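Local coordinates for ornithine cyclodeaminase (PDB 3C2Q), which catalyses the NAD-dependent conversion of L-ornithine to L-proline with release of ammonia, at residues 139-144 with 277-282. Residues are numbered along the deposited sequence; the frame is centred on the assembly and turned at random.
Sequences AIVGGP and VIMLST
Val141 and Ile278 join two neighbouring parallel strands, 138-142 and 276-280, inside the six-stranded sheet of the Rossmann fold. Val141 bonds through both its N and its O to strand 276-280: N donates to Ile278 O at 2.9 Å, and O accepts from Leu280 N at 2.7 Å. On the sheet face of Ala139, Val277 and Met279, the valine spreads its two methyls. CG2, anti to the carbonyl carbon, meets Val277 CG1 at 3.7 Å, while CG1, anti to the backbone N (chi1 177°), reaches the Thr282 methyl; the CG of Met279, a selenomethionine, touches Val141 CB, and its extended chain carries SE away from strand 138-142. Helix 283-292 packs over this side, with His285 and Thr289 against Val141. On the opposite face, the side chains of Ile140 and Ile278 lie side by side, Ile140 CD1 3.8 Å from Ile278 CB, and Ile140 CG2 abuts Leu280 CD1. Just past strand 138-142, Gly143 N donates a hydrogen bond to Leu280 O; lacking a side chain, Gly143 lets CB and CG2 of Thr282, a probable NAD(+)-binding residue, approach its N to 3.7 Å. Thr282 OG1, anti to its own N (chi1 171°), caps His285 N, while CG2 rests 3.6 Å from Gly142 C.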
ATOM      1  N   ALA B 139      23.360  -3.499 -14.162  1.00 21.07           N
ATOM      2  CA  ALA B 139      23.202  -2.136 -13.661  1.00 20.14           C
ATOM      3  C   ALA B 139      22.218  -2.125 -12.478  1.00 19.79           C
ATOM      4  O   ALA B 139      21.243  -2.899 -12.459  1.00 19.56           O
ATOM      5  CB  ALA B 139      22.697  -1.192 -14.770  1.00 19.83           C
ATOM      6  N   ILE B 140      22.483  -1.241 -11.524  1.00 18.74           N
ATOM      7  CA  ILE B 140      21.586  -1.001 -10.376  1.00 19.57           C
ATOM      8  C   ILE B 140      20.948   0.341 -10.548  1.00 18.93           C
ATOM      9  O   ILE B 140      21.621   1.349 -10.873  1.00 18.77           O
ATOM     10  CB  ILE B 140      22.357  -0.990  -9.009  1.00 19.36           C
ATOM     11  CG1 ILE B 140      23.043  -2.334  -8.733  1.00 21.47           C
ATOM     12  CG2 ILE B 140      21.447  -0.548  -7.830  1.00 19.80           C
ATOM     13  CD1 ILE B 140      22.123  -3.576  -8.699  1.00 22.59           C
ATOM     14  N   VAL B 141      19.647   0.374 -10.305  1.00 18.18           N
ATOM     15  CA  VAL B 141      18.922   1.622 -10.274  1.00 18.53           C
ATOM     16  C   VAL B 141      18.455   1.739  -8.824  1.00 18.52           C
ATOM     17  O   VAL B 141      17.825   0.810  -8.311  1.00 18.33           O
ATOM     18  CB  VAL B 141      17.713   1.557 -11.270  1.00 19.71           C
ATOM     19  CG1 VAL B 141      16.898   2.801 -11.227  1.00 22.12           C
ATOM     20  CG2 VAL B 141      18.206   1.322 -12.715  1.00 20.19           C
ATOM     21  N   GLY B 142      18.748   2.851  -8.149  1.00 16.23           N
ATOM     22  CA  GLY B 142      18.478   2.858  -6.712  1.00 17.56           C
ATOM     23  C   GLY B 142      17.983   4.164  -6.134  1.00 17.51           C
ATOM     24  O   GLY B 142      18.307   5.244  -6.658  1.00 18.19           O
ATOM     25  N   GLY B 143      17.177   4.075  -5.078  1.00 16.92           N
ATOM     26  CA  GLY B 143      16.729   5.277  -4.363  1.00 16.96           C
ATOM     27  C   GLY B 143      17.312   5.318  -2.961  1.00 17.14           C
ATOM     28  O   GLY B 143      17.877   4.325  -2.488  1.00 17.72           O
ATOM     29  N   PRO B 144      17.160   6.452  -2.275  1.00 17.33           N
ATOM     30  CA  PRO B 144      17.804   6.623  -0.980  1.00 17.44           C
ATOM     31  C   PRO B 144      17.314   5.679   0.120  1.00 17.94           C
ATOM     32  O   PRO B 144      18.004   5.541   1.129  1.00 17.07           O
ATOM     33  CB  PRO B 144      17.473   8.079  -0.614  1.00 16.46           C
ATOM     34  CG  PRO B 144      16.207   8.392  -1.368  1.00 17.39           C
ATOM     35  CD  PRO B 144      16.383   7.653  -2.668  1.00 17.25           C
ATOM     36  N   VAL B 277      19.103  -5.591 -15.078  1.00 20.17           N
ATOM     37  CA  VAL B 277      18.952  -4.327 -14.371  1.00 19.44           C
ATOM     38  C   VAL B 277      18.148  -4.622 -13.111  1.00 18.86           C
ATOM     39  O   VAL B 277      17.098  -5.253 -13.190  1.00 18.61           O
ATOM     40  CB  VAL B 277      18.229  -3.273 -15.195  1.00 19.34           C
ATOM     41  CG1 VAL B 277      17.974  -2.001 -14.307  1.00 17.74           C
ATOM     42  CG2 VAL B 277      19.058  -2.911 -16.458  1.00 19.58           C
ATOM     43  N   ILE B 278      18.693  -4.267 -11.956  1.00 18.95           N
ATOM     44  CA  ILE B 278      17.994  -4.462 -10.690  1.00 18.85           C
ATOM     45  C   ILE B 278      17.610  -3.090 -10.136  1.00 19.24           C
ATOM     46  O   ILE B 278      18.477  -2.240  -9.914  1.00 18.39           O
ATOM     47  CB  ILE B 278      18.840  -5.203  -9.642  1.00 19.75           C
ATOM     48  CG1 ILE B 278      19.278  -6.566 -10.179  1.00 20.03           C
ATOM     49  CG2 ILE B 278      18.005  -5.372  -8.337  1.00 18.57           C
ATOM     50  CD1 ILE B 278      20.208  -7.364  -9.272  1.00 21.33           C
HETATM   51  N   MSE B 279      16.314  -2.877  -9.937  1.00 18.49           N
HETATM   52  CA  MSE B 279      15.798  -1.579  -9.512  1.00 20.46           C
HETATM   53  C   MSE B 279      15.444  -1.704  -8.047  1.00 18.80           C
HETATM   54  O   MSE B 279      14.710  -2.632  -7.691  1.00 16.65           O
HETATM   55  CB  MSE B 279      14.530  -1.234 -10.295  1.00 20.07           C
HETATM   56  CG  MSE B 279      14.781  -1.105 -11.789  1.00 23.27           C
HETATM   57 SE   MSE B 279      13.092  -1.476 -12.732  1.00 31.64          SE
HETATM   58  CE  MSE B 279      13.828  -0.996 -14.520  1.00 26.19           C
ATOM     59  N   LEU B 280      15.976  -0.801  -7.202  1.00 17.46           N
ATOM     60  CA  LEU B 280      15.860  -0.947  -5.740  1.00 17.61           C
ATOM     61  C   LEU B 280      15.194   0.284  -5.115  1.00 17.51           C
ATOM     62  O   LEU B 280      15.815   1.344  -5.008  1.00 16.43           O
ATOM     63  CB  LEU B 280      17.245  -1.139  -5.095  1.00 18.39           C
ATOM     64  CG  LEU B 280      18.120  -2.314  -5.573  1.00 19.10           C
ATOM     65  CD1 LEU B 280      19.583  -2.219  -5.108  1.00 21.09           C
ATOM     66  CD2 LEU B 280      17.454  -3.584  -5.046  1.00 17.75           C
ATOM     67  N   SER B 281      13.924   0.143  -4.726  1.00 17.12           N
ATOM     68  CA  SER B 281      13.233   1.191  -3.966  1.00 18.31           C
ATOM     69  C   SER B 281      13.268   2.596  -4.597  1.00 19.03           C
ATOM     70  O   SER B 281      13.691   3.581  -3.956  1.00 19.21           O
ATOM     71  CB  SER B 281      13.826   1.254  -2.543  1.00 19.09           C
ATOM     72  OG  SER B 281      12.887   1.867  -1.697  1.00 25.44           O
ATOM     73  N   THR B 282      12.797   2.709  -5.838  1.00 17.63           N
ATOM     74  CA  THR B 282      12.720   4.001  -6.469  1.00 18.34           C
ATOM     75  C   THR B 282      11.690   3.942  -7.579  1.00 18.09           C
ATOM     76  O   THR B 282      11.885   3.267  -8.569  1.00 19.37           O
ATOM     77  CB  THR B 282      14.091   4.536  -7.012  1.00 18.36           C
ATOM     78  OG1 THR B 282      13.836   5.710  -7.793  1.00 21.35           O
ATOM     79  CG2 THR B 282      14.859   3.493  -7.838  1.00 18.01           C
TER